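N-terminal cyanobactin protease (Planktothrix agardhii NIES-596, PDB 4H6W) probably acts as a subtilisin-like serine endopeptidase that takes part in the maturation of the cyanobactin prenylagaramide, this chain being the N-terminal protease part of a longer protein. Local coordinates at residues I7-L13 / I282-I286; P186-W192 / D271-L276; L240-E246 / I286-E292. Numbering follows the deposited sequence.

Interactions 1 and 3 form one continuous patch where the two modelled ends of the chain meet; interaction 2 stands apart. Interactions 1 and 3 have centres about 13 Å apart, share I286 and touch directly, with L13 CD1 4.0 Å from L240 CD2; helix 10-16, the end of helix 223-243 and helix 282-289, the last of the modelled chain, thus meet around L13, L240 and I286. Interaction 2 joins two loops about 23 Å from interaction 1 and about 30 Å from interaction 3, centre to centre, and touches neither. It comes nearest to the predicted Asp-His-Ser triad, the N191 side chain lying about 11 Å from that of S224; the other two lie away from it.

Interaction 1. Residues I7-L13 / I282-I286; sequences IPGLKKL and ILDAI
Residues I7-L10 make a type II beta turn, closed by a weak L10 N to I7 O bond of 3.4 Å. G9 (phi 87°, psi -18°) is the N-cap of the helix starting at L10, and its O accepts from L13 N at 2.8 Å. I282-I286 is helical throughout, closest at G9-L283, 5.3 Å between CA atoms. I282 (chi1 m, chi2 t) points at the turn: apolar side-chain contacts put its CD1 3.9 Å from both I7 CG2 and L10 CB and its CG2 3.7 Å from L13 CD2, while its CB is 3.6 Å from P8 O. Water 2 links I282 N (3.2 Å) to P8 O (2.9 Å). This is the start of helix 282-289, the last of the modelled chain, wedged against the N-terminal turn and helix, both covering helix 223-243 of the subtilisin-like fold: L10 and L13 touch L236, I282 touches V233. L283 (chi1 m, chi2 t) sets CG 3.8 Å from G9 CA, where a CB on G9 would clash, and CD2 3.7 Å from K12 CD. Its N donates to water 1 at 2.8 Å. One turn on, I286 CD1 packs 4.0 Å from CD1 of L13 (chi1 t, chi2 p).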
loop_
_atom_site.group_PDB
_atom_site.type_symbol
_atom_site.label_atom_id
_atom_site.label_comp_id
_atom_site.label_asym_id
_atom_site.label_seq_id
_atom_site.Cartn_x
_atom_site.Cartn_y
_atom_site.Cartn_z
ATOM N N ILE A 7 -0.541 4.184 -15.644
ATOM C CA ILE A 7 0.674 3.755 -14.881
ATOM C C ILE A 7 1.598 2.895 -15.734
ATOM O O ILE A 7 1.255 1.757 -16.076
ATOM C CB ILE A 7 0.331 2.926 -13.626
ATOM C CG1 ILE A 7 -0.711 3.635 -12.755
ATOM C CG2 ILE A 7 1.604 2.628 -12.832
ATOM C CD1 ILE A 7 -1.181 2.790 -11.594
ATOM N N PRO A 8 2.786 3.420 -16.063
ATOM C CA PRO A 8 3.755 2.678 -16.880
ATOM C C PRO A 8 4.122 1.289 -16.331
ATOM O O PRO A 8 4.381 1.128 -15.132
ATOM C CB PRO A 8 4.983 3.598 -16.884
ATOM C CG PRO A 8 4.428 4.966 -16.691
ATOM C CD PRO A 8 3.250 4.790 -15.764
ATOM N N GLY A 9 4.127 0.293 -17.213
ATOM C CA GLY A 9 4.581 -1.047 -16.876
ATOM C C GLY A 9 3.525 -1.965 -16.296
ATOM O O GLY A 9 3.709 -3.193 -16.282
ATOM N N LEU A 10 2.427 -1.380 -15.811
ATOM C CA LEU A 10 1.361 -2.157 -15.170
ATOM C C LEU A 10 0.754 -3.221 -16.100
ATOM O O LEU A 10 0.618 -4.385 -15.694
ATOM C CB LEU A 10 0.288 -1.243 -14.571
ATOM C CG LEU A 10 -0.801 -1.974 -13.776
ATOM C CD1 LEU A 10 -0.202 -2.922 -12.743
ATOM C CD2 LEU A 10 -1.776 -0.995 -13.136
ATOM N N LYS A 11 0.417 -2.832 -17.333
ATOM C CA LYS A 11 -0.044 -3.795 -18.349
ATOM C C LYS A 11 0.967 -4.902 -18.666
ATOM O O LYS A 11 0.601 -6.073 -18.713
ATOM C CB LYS A 11 -0.466 -3.091 -19.637
ATOM C CG LYS A 11 -1.858 -2.493 -19.561
ATOM C CD LYS A 11 -2.341 -1.974 -20.903
ATOM C CE LYS A 11 -3.774 -1.472 -20.778
ATOM N NZ LYS A 11 -4.274 -0.870 -22.048
ATOM N N LYS A 12 2.231 -4.540 -18.875
ATOM C CA LYS A 12 3.264 -5.539 -19.150
ATOM C C LYS A 12 3.386 -6.501 -17.979
ATOM O O LYS A 12 3.555 -7.707 -18.180
ATOM C CB LYS A 12 4.622 -4.894 -19.453
ATOM C CG LYS A 12 5.636 -5.860 -20.065
ATOM C CD LYS A 12 7.067 -5.459 -19.702
ATOM C CE LYS A 12 8.068 -6.617 -19.786
ATOM N NZ LYS A 12 9.404 -6.337 -19.156
ATOM N N LEU A 13 3.290 -5.964 -16.760
ATOM C CA LEU A 13 3.358 -6.789 -15.560
ATOM C C LEU A 13 2.168 -7.733 -15.478
ATOM O O LEU A 13 2.342 -8.941 -15.269
ATOM C CB LEU A 13 3.496 -5.933 -14.292
ATOM C CG LEU A 13 3.738 -6.661 -12.955
ATOM C CD1 LEU A 13 4.880 -7.693 -12.993
ATOM C CD2 LEU A 13 3.948 -5.644 -11.836
ATOM N N ILE A 282 7.546 0.702 -12.192
ATOM C CA ILE A 282 7.317 -0.744 -12.217
ATOM C C ILE A 282 8.365 -1.506 -13.041
ATOM O O ILE A 282 8.912 -2.528 -12.579
ATOM C CB ILE A 282 5.890 -1.069 -12.724
ATOM C CG1 ILE A 282 4.828 -0.429 -11.807
ATOM C CG2 ILE A 282 5.684 -2.576 -12.859
ATOM C CD1 ILE A 282 3.397 -0.739 -12.219
ATOM N N LEU A 283 8.647 -1.010 -14.247
ATOM C CA LEU A 283 9.552 -1.705 -15.181
ATOM C C LEU A 283 10.947 -1.853 -14.596
ATOM O O LEU A 283 11.536 -2.936 -14.626
ATOM C CB LEU A 283 9.601 -0.997 -16.535
ATOM C CG LEU A 283 8.304 -1.158 -17.321
ATOM C CD1 LEU A 283 8.390 -0.478 -18.683
ATOM C CD2 LEU A 283 7.966 -2.642 -17.461
ATOM N N ASP A 284 11.443 -0.757 -14.034
ATOM C CA ASP A 284 12.722 -0.745 -13.354
ATOM C C ASP A 284 12.715 -1.565 -12.053
ATOM O O ASP A 284 13.710 -2.228 -11.748
ATOM C CB ASP A 284 13.168 0.693 -13.133
ATOM C CG ASP A 284 13.460 1.426 -14.444
ATOM O OD1 ASP A 284 13.502 0.777 -15.517
ATOM O OD2 ASP A 284 13.655 2.661 -14.414
ATOM N N ALA A 285 11.592 -1.562 -11.325
ATOM C CA ALA A 285 11.423 -2.451 -10.161
ATOM C C ALA A 285 11.604 -3.930 -10.514
ATOM O O ALA A 285 12.322 -4.673 -9.829
ATOM C CB ALA A 285 10.077 -2.215 -9.502
ATOM N N ILE A 286 10.961 -4.357 -11.597
ATOM C CA ILE A 286 11.153 -5.714 -12.127
ATOM C C ILE A 286 12.639 -5.968 -12.414
ATOM O O ILE A 286 13.205 -6.979 -11.979
ATOM C CB ILE A 286 10.305 -5.921 -13.402
ATOM C CG1 ILE A 286 8.822 -5.740 -13.061
ATOM C CG2 ILE A 286 10.591 -7.287 -14.038
ATOM C CD1 ILE A 286 7.905 -5.481 -14.242
HETATM O O HOH W 1 7.501 1.442 -15.101
HETATM O O HOH W 2 5.491 2.884 -13.174
#

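Interaction 2. Residues P186-W192 / D271-L276; sequences PVDFSNW and DQSRCL
P186-W192 is an irregular loop, extended at P186 and V187, helical in phi/psi at D188 and F189, then extended again through W192. D271-L276 coils through helical phi/psi at 272-275, with R274 N bonded to D271 O at 3.3 Å, and L276 has positive phi (61°). CA atoms approach at W192-R274 (5.5 Å) and P186-C275 (6.1 Å). R274 (chi1 m, chi2 and chi3 t) stretches across the first loop. Its guanidinium stacks flat on W192 (chi1 75°), centres 4.0 Å apart and planes at 22°, a cation-pi pair. R274 CG adds a CH-pi contact, 4.1 Å from the centroid of the five-membered ring. R274 NH1 gives a weak hydrogen bond to D188 O (3.1 Å) and a 3.2 Å bond to water 3, which donates to V187 O (2.6 Å) and S190 O (2.8 Å). D188 OD1, 3.8 Å from R274 NH1 and well out of the guanidinium plane, adds a long, charge-only salt bridge. W192 CB meets L276 CD1 at 3.9 Å; P186 CD meets C275 SG at 3.7 Å. The second loop, closed on itself by the C264-C275 disulfide, packs against the loop after strand 175-180, beside edge strand 200-204 of the subtilase domain's parallel sheet.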
loop_
_atom_site.group_PDB
_atom_site.type_symbol
_atom_site.label_atom_id
_atom_site.label_comp_id
_atom_site.label_asym_id
_atom_site.label_seq_id
_atom_site.Cartn_x
_atom_site.Cartn_y
_atom_site.Cartn_z
ATOM N N PRO A 186 4.442 15.802 -7.332
ATOM C CA PRO A 186 3.900 15.608 -5.987
ATOM C C PRO A 186 2.761 16.574 -5.707
ATOM O O PRO A 186 2.767 17.712 -6.183
ATOM C CB PRO A 186 5.094 15.899 -5.071
ATOM C CG PRO A 186 5.997 16.778 -5.878
ATOM C CD PRO A 186 5.809 16.361 -7.307
ATOM N N VAL A 187 1.781 16.104 -4.951
ATOM C CA VAL A 187 0.620 16.907 -4.623
ATOM C C VAL A 187 0.899 17.681 -3.336
ATOM O O VAL A 187 1.790 17.310 -2.571
ATOM C CB VAL A 187 -0.628 16.026 -4.507
ATOM C CG1 VAL A 187 -0.950 15.412 -5.859
ATOM C CG2 VAL A 187 -0.395 14.936 -3.481
ATOM N N ASP A 188 0.159 18.763 -3.110
ATOM C CA ASP A 188 0.376 19.601 -1.930
ATOM C C ASP A 188 0.188 18.854 -0.614
ATOM O O ASP A 188 0.982 19.028 0.309
ATOM C CB ASP A 188 -0.564 20.811 -1.949
ATOM C CG ASP A 188 -0.019 21.972 -2.762
ATOM O OD1 ASP A 188 1.109 21.867 -3.307
ATOM O OD2 ASP A 188 -0.728 23.001 -2.843
ATOM N N PHE A 189 -0.860 18.032 -0.533
ATOM C CA PHE A 189 -1.262 17.428 0.731
ATOM C C PHE A 189 -0.314 16.353 1.268
ATOM O O PHE A 189 -0.293 16.101 2.463
ATOM C CB PHE A 189 -2.702 16.898 0.662
ATOM C CG PHE A 189 -2.941 15.882 -0.425
ATOM C CD1 PHE A 189 -2.588 14.544 -0.243
ATOM C CD2 PHE A 189 -3.560 16.254 -1.619
ATOM C CE1 PHE A 189 -2.816 13.605 -1.242
ATOM C CE2 PHE A 189 -3.795 15.318 -2.620
ATOM C CZ PHE A 189 -3.420 13.990 -2.434
ATOM N N SER A 190 0.480 15.749 0.388
ATOM C CA SER A 190 1.307 14.581 0.718
ATOM C C SER A 190 2.443 14.925 1.687
ATOM O O SER A 190 3.264 15.787 1.387
ATOM C CB SER A 190 1.868 13.988 -0.579
ATOM O OG SER A 190 2.165 12.611 -0.439
ATOM N N ASN A 191 2.490 14.275 2.850
ATOM C CA ASN A 191 3.547 14.580 3.825
ATOM C C ASN A 191 4.928 14.215 3.298
ATOM O O ASN A 191 5.088 13.277 2.504
ATOM C CB ASN A 191 3.305 13.915 5.183
ATOM C CG ASN A 191 2.110 14.496 5.904
ATOM O OD1 ASN A 191 1.761 15.655 5.702
ATOM N ND2 ASN A 191 1.472 13.691 6.757
ATOM N N TRP A 192 5.917 14.986 3.722
ATOM C CA TRP A 192 7.292 14.698 3.390
ATOM C C TRP A 192 8.108 14.872 4.682
ATOM O O TRP A 192 7.543 15.159 5.737
ATOM C CB TRP A 192 7.758 15.553 2.192
ATOM C CG TRP A 192 8.014 16.989 2.511
ATOM C CD1 TRP A 192 9.222 17.548 2.792
ATOM C CD2 TRP A 192 7.051 18.050 2.583
ATOM N NE1 TRP A 192 9.080 18.888 3.043
ATOM C CE2 TRP A 192 7.759 19.228 2.933
ATOM C CE3 TRP A 192 5.664 18.120 2.403
ATOM C CZ2 TRP A 192 7.127 20.471 3.103
ATOM C CZ3 TRP A 192 5.035 19.357 2.571
ATOM C CH2 TRP A 192 5.774 20.517 2.913
ATOM N N ASP A 271 10.547 22.118 -4.601
ATOM C CA ASP A 271 11.206 21.336 -3.561
ATOM C C ASP A 271 11.341 19.877 -4.006
ATOM O O ASP A 271 10.358 19.131 -4.061
ATOM C CB ASP A 271 10.421 21.440 -2.245
ATOM C CG ASP A 271 11.273 21.135 -1.016
ATOM O OD1 ASP A 271 12.455 20.743 -1.170
ATOM O OD2 ASP A 271 10.751 21.290 0.113
ATOM N N GLN A 272 12.571 19.483 -4.325
ATOM C CA GLN A 272 12.864 18.121 -4.774
ATOM C C GLN A 272 12.731 17.069 -3.657
ATOM O O GLN A 272 12.735 15.870 -3.931
ATOM C CB GLN A 272 14.241 18.059 -5.456
ATOM C CG GLN A 272 15.373 18.761 -4.702
ATOM C CD GLN A 272 16.324 19.542 -5.611
ATOM O OE1 GLN A 272 17.502 19.196 -5.749
ATOM N NE2 GLN A 272 15.816 20.609 -6.226
ATOM N N SER A 273 12.596 17.519 -2.410
ATOM C CA SER A 273 12.437 16.606 -1.280
ATOM C C SER A 273 10.982 16.202 -1.050
ATOM O O SER A 273 10.707 15.284 -0.274
ATOM C CB SER A 273 13.058 17.184 0.003
ATOM O OG SER A 273 12.290 18.249 0.525
ATOM N N ARG A 274 10.049 16.884 -1.713
ATOM C CA ARG A 274 8.644 16.483 -1.669
ATOM C C ARG A 274 8.402 15.188 -2.458
ATOM O O ARG A 274 7.342 14.559 -2.315
ATOM C CB ARG A 274 7.732 17.584 -2.199
ATOM C CG ARG A 274 7.525 18.753 -1.261
ATOM C CD ARG A 274 6.163 19.345 -1.542
ATOM N NE ARG A 274 5.891 20.559 -0.781
ATOM C CZ ARG A 274 4.666 20.983 -0.482
ATOM N NH1 ARG A 274 3.610 20.279 -0.856
ATOM N NH2 ARG A 274 4.495 22.102 0.206
ATOM N N CYS A 275 9.388 14.802 -3.271
ATOM C CA CYS A 275 9.341 13.565 -4.052
ATOM C C CYS A 275 9.861 12.329 -3.325
ATOM O O CYS A 275 9.791 11.217 -3.864
ATOM C CB CYS A 275 10.057 13.732 -5.397
ATOM S SG CYS A 275 9.052 14.669 -6.577
ATOM N N LEU A 276 10.385 12.511 -2.113
ATOM C CA LEU A 276 10.899 11.378 -1.337
ATOM C C LEU A 276 12.042 10.709 -2.104
ATOM O O LEU A 276 12.847 11.391 -2.733
ATOM C CB LEU A 276 9.762 10.384 -1.038
ATOM C CG LEU A 276 8.741 10.708 0.071
ATOM C CD1 LEU A 276 8.847 12.109 0.672
ATOM C CD2 LEU A 276 7.334 10.456 -0.413
HETATM O O HOH W 3 3.878 17.114 -0.981
#

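Interaction 3. Residues L240-E246 / I286-E292; sequences LQIKRGE and IEHLTGE
Two helix ends meet: helix 223-243, which in the subtilase fold carries the predicted catalytic serine near its start, closes in a Schellman motif beside the end of helix 282-289. The nearest CA pairs are Q241-T290 (7.6 Å) and L240-I286 (8.8 Å). L240 (chi1 t, chi2 p) directs CD2 to 4.0 Å from I286 CG2 and 4.3 Å from T290 CG2. Q241 (chi1 m, chi2 t) lays NE2 3.4 Å from L289 CD1, while its OE1 accepts from D249 N. R244 (chi1 m, chi2 t, chi3 p) centres a salt-bridge network: NE bonds E246 OE1 at 3.2 Å, NH2 bonds E246 OE2 at 2.8 Å, and NH1 reaches across to E292 OE2 at 2.7 Å, a hydrogen bond weak in angle (122°). One face of its guanidinium lies over T290, with CZ 3.7 Å from T290 CB. T290 (chi1 p) donates through OG1 to I286 O at 2.9 Å and forms an ST turn leading to E292, with E292 N 3.0 Å from T290 OG1. G245, at phi 72°, is the C-prime residue of the Schellman motif, whose bonds run from G245 N to I242 O and from E246 N to Q241 O, both 2.8 Å.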
loop_
_atom_site.group_PDB
_atom_site.type_symbol
_atom_site.label_atom_id
_atom_site.label_comp_id
_atom_site.label_asym_id
_atom_site.label_seq_id
_atom_site.Cartn_x
_atom_site.Cartn_y
_atom_site.Cartn_z
ATOM N N LEU A 240 5.435 -12.773 -9.334
ATOM C CA LEU A 240 6.371 -12.884 -10.443
ATOM C C LEU A 240 7.615 -13.713 -10.062
ATOM O O LEU A 240 8.120 -14.510 -10.868
ATOM C CB LEU A 240 6.749 -11.490 -10.930
ATOM C CG LEU A 240 7.746 -11.389 -12.084
ATOM C CD1 LEU A 240 7.148 -11.965 -13.361
ATOM C CD2 LEU A 240 8.173 -9.941 -12.298
ATOM N N GLN A 241 8.082 -13.550 -8.828
ATOM C CA GLN A 241 9.162 -14.386 -8.296
ATOM C C GLN A 241 8.767 -15.866 -8.256
ATOM O O GLN A 241 9.574 -16.734 -8.618
ATOM C CB GLN A 241 9.592 -13.923 -6.902
ATOM C CG GLN A 241 10.188 -12.523 -6.844
ATOM C CD GLN A 241 10.752 -12.191 -5.466
ATOM O OE1 GLN A 241 10.023 -12.175 -4.474
ATOM N NE2 GLN A 241 12.056 -11.939 -5.397
ATOM N N ILE A 242 7.541 -16.155 -7.805
ATOM C CA ILE A 242 7.039 -17.537 -7.797
ATOM C C ILE A 242 7.033 -18.065 -9.232
ATOM O O ILE A 242 7.561 -19.141 -9.510
ATOM C CB ILE A 242 5.606 -17.684 -7.231
ATOM C CG1 ILE A 242 5.391 -16.847 -5.956
ATOM C CG2 ILE A 242 5.265 -19.155 -7.038
ATOM C CD1 ILE A 242 5.371 -17.597 -4.644
ATOM N N LYS A 243 6.459 -17.283 -10.143
ATOM C CA LYS A 243 6.391 -17.655 -11.556
ATOM C C LYS A 243 7.762 -18.068 -12.102
ATOM O O LYS A 243 7.869 -18.981 -12.934
ATOM C CB LYS A 243 5.818 -16.507 -12.379
ATOM C CG LYS A 243 5.415 -16.875 -13.793
ATOM C CD LYS A 243 5.137 -15.604 -14.585
ATOM C CE LYS A 243 4.672 -15.904 -16.000
ATOM N NZ LYS A 243 3.333 -16.531 -15.959
ATOM N N ARG A 244 8.807 -17.401 -11.622
ATOM C CA ARG A 244 10.151 -17.664 -12.109
ATOM C C ARG A 244 10.919 -18.695 -11.290
ATOM O O ARG A 244 12.110 -18.888 -11.512
ATOM C CB ARG A 244 10.936 -16.367 -12.204
ATOM C CG ARG A 244 10.521 -15.498 -13.371
ATOM C CD ARG A 244 11.019 -14.089 -13.131
ATOM N NE ARG A 244 12.376 -14.076 -12.576
ATOM C CZ ARG A 244 13.489 -13.993 -13.305
ATOM N NH1 ARG A 244 13.414 -13.914 -14.631
ATOM N NH2 ARG A 244 14.680 -13.990 -12.706
ATOM N N GLY A 245 10.244 -19.358 -10.355
ATOM C CA GLY A 245 10.880 -20.364 -9.518
ATOM C C GLY A 245 11.821 -19.770 -8.483
ATOM O O GLY A 245 12.673 -20.469 -7.937
ATOM N N GLU A 246 11.672 -18.475 -8.216
ATOM C CA GLU A 246 12.427 -17.802 -7.158
ATOM C C GLU A 246 11.576 -17.769 -5.881
ATOM O O GLU A 246 10.350 -17.820 -5.956
ATOM C CB GLU A 246 12.838 -16.394 -7.617
ATOM C CG GLU A 246 13.833 -16.401 -8.778
ATOM C CD GLU A 246 13.983 -15.058 -9.493
ATOM O OE1 GLU A 246 13.031 -14.243 -9.480
ATOM O OE2 GLU A 246 15.057 -14.809 -10.095
ATOM N N ILE A 286 10.961 -4.357 -11.597
ATOM C CA ILE A 286 11.153 -5.714 -12.127
ATOM C C ILE A 286 12.639 -5.968 -12.414
ATOM O O ILE A 286 13.205 -6.979 -11.979
ATOM C CB ILE A 286 10.305 -5.921 -13.402
ATOM C CG1 ILE A 286 8.822 -5.740 -13.061
ATOM C CG2 ILE A 286 10.591 -7.287 -14.038
ATOM C CD1 ILE A 286 7.905 -5.481 -14.242
ATOM N N GLU A 287 13.265 -5.029 -13.129
ATOM C CA GLU A 287 14.665 -5.148 -13.511
ATOM C C GLU A 287 15.562 -5.305 -12.288
ATOM O O GLU A 287 16.384 -6.209 -12.252
ATOM C CB GLU A 287 15.105 -3.955 -14.359
ATOM C CG GLU A 287 16.523 -4.082 -14.905
ATOM C CD GLU A 287 16.856 -3.053 -15.983
ATOM O OE1 GLU A 287 16.136 -2.990 -17.018
ATOM O OE2 GLU A 287 17.856 -2.317 -15.810
ATOM N N HIS A 288 15.385 -4.440 -11.286
ATOM C CA HIS A 288 16.150 -4.524 -10.052
ATOM C C HIS A 288 15.932 -5.802 -9.239
ATOM O O HIS A 288 16.847 -6.283 -8.580
ATOM C CB HIS A 288 15.871 -3.309 -9.185
ATOM C CG HIS A 288 16.673 -2.110 -9.571
ATOM N ND1 HIS A 288 16.162 -0.836 -9.546
ATOM C CD2 HIS A 288 17.948 -1.997 -10.008
ATOM C CE1 HIS A 288 17.088 0.014 -9.946
ATOM N NE2 HIS A 288 18.182 -0.665 -10.235
ATOM N N LEU A 289 14.713 -6.341 -9.279
ATOM C CA LEU A 289 14.368 -7.514 -8.489
ATOM C C LEU A 289 14.786 -8.810 -9.168
ATOM O O LEU A 289 15.382 -9.698 -8.544
ATOM C CB LEU A 289 12.874 -7.527 -8.229
ATOM C CG LEU A 289 12.309 -8.724 -7.466
ATOM C CD1 LEU A 289 12.800 -8.705 -6.022
ATOM C CD2 LEU A 289 10.776 -8.707 -7.553
ATOM N N THR A 290 14.458 -8.919 -10.445
ATOM C CA THR A 290 14.782 -10.108 -11.217
ATOM C C THR A 290 15.959 -9.770 -12.118
ATOM O O THR A 290 16.590 -8.715 -11.989
ATOM C CB THR A 290 13.572 -10.542 -12.081
ATOM O OG1 THR A 290 13.351 -9.589 -13.140
ATOM C CG2 THR A 290 12.300 -10.652 -11.218
ATOM N N GLY A 291 16.271 -10.625 -13.064
ATOM C CA GLY A 291 17.232 -10.143 -14.039
ATOM C C GLY A 291 16.637 -9.196 -15.075
ATOM O O GLY A 291 17.336 -8.351 -15.594
ATOM N N GLU A 292 15.335 -9.333 -15.333
ATOM C CA GLU A 292 14.722 -9.028 -16.633
ATOM C C GLU A 292 14.509 -7.572 -16.974
ATOM O O GLU A 292 14.231 -6.763 -16.103
ATOM C CB GLU A 292 13.359 -9.712 -16.744
ATOM C CG GLU A 292 13.354 -11.223 -16.650
ATOM C CD GLU A 292 11.935 -11.768 -16.597
ATOM O OE1 GLU A 292 11.243 -11.755 -17.643
ATOM O OE2 GLU A 292 11.504 -12.200 -15.505
#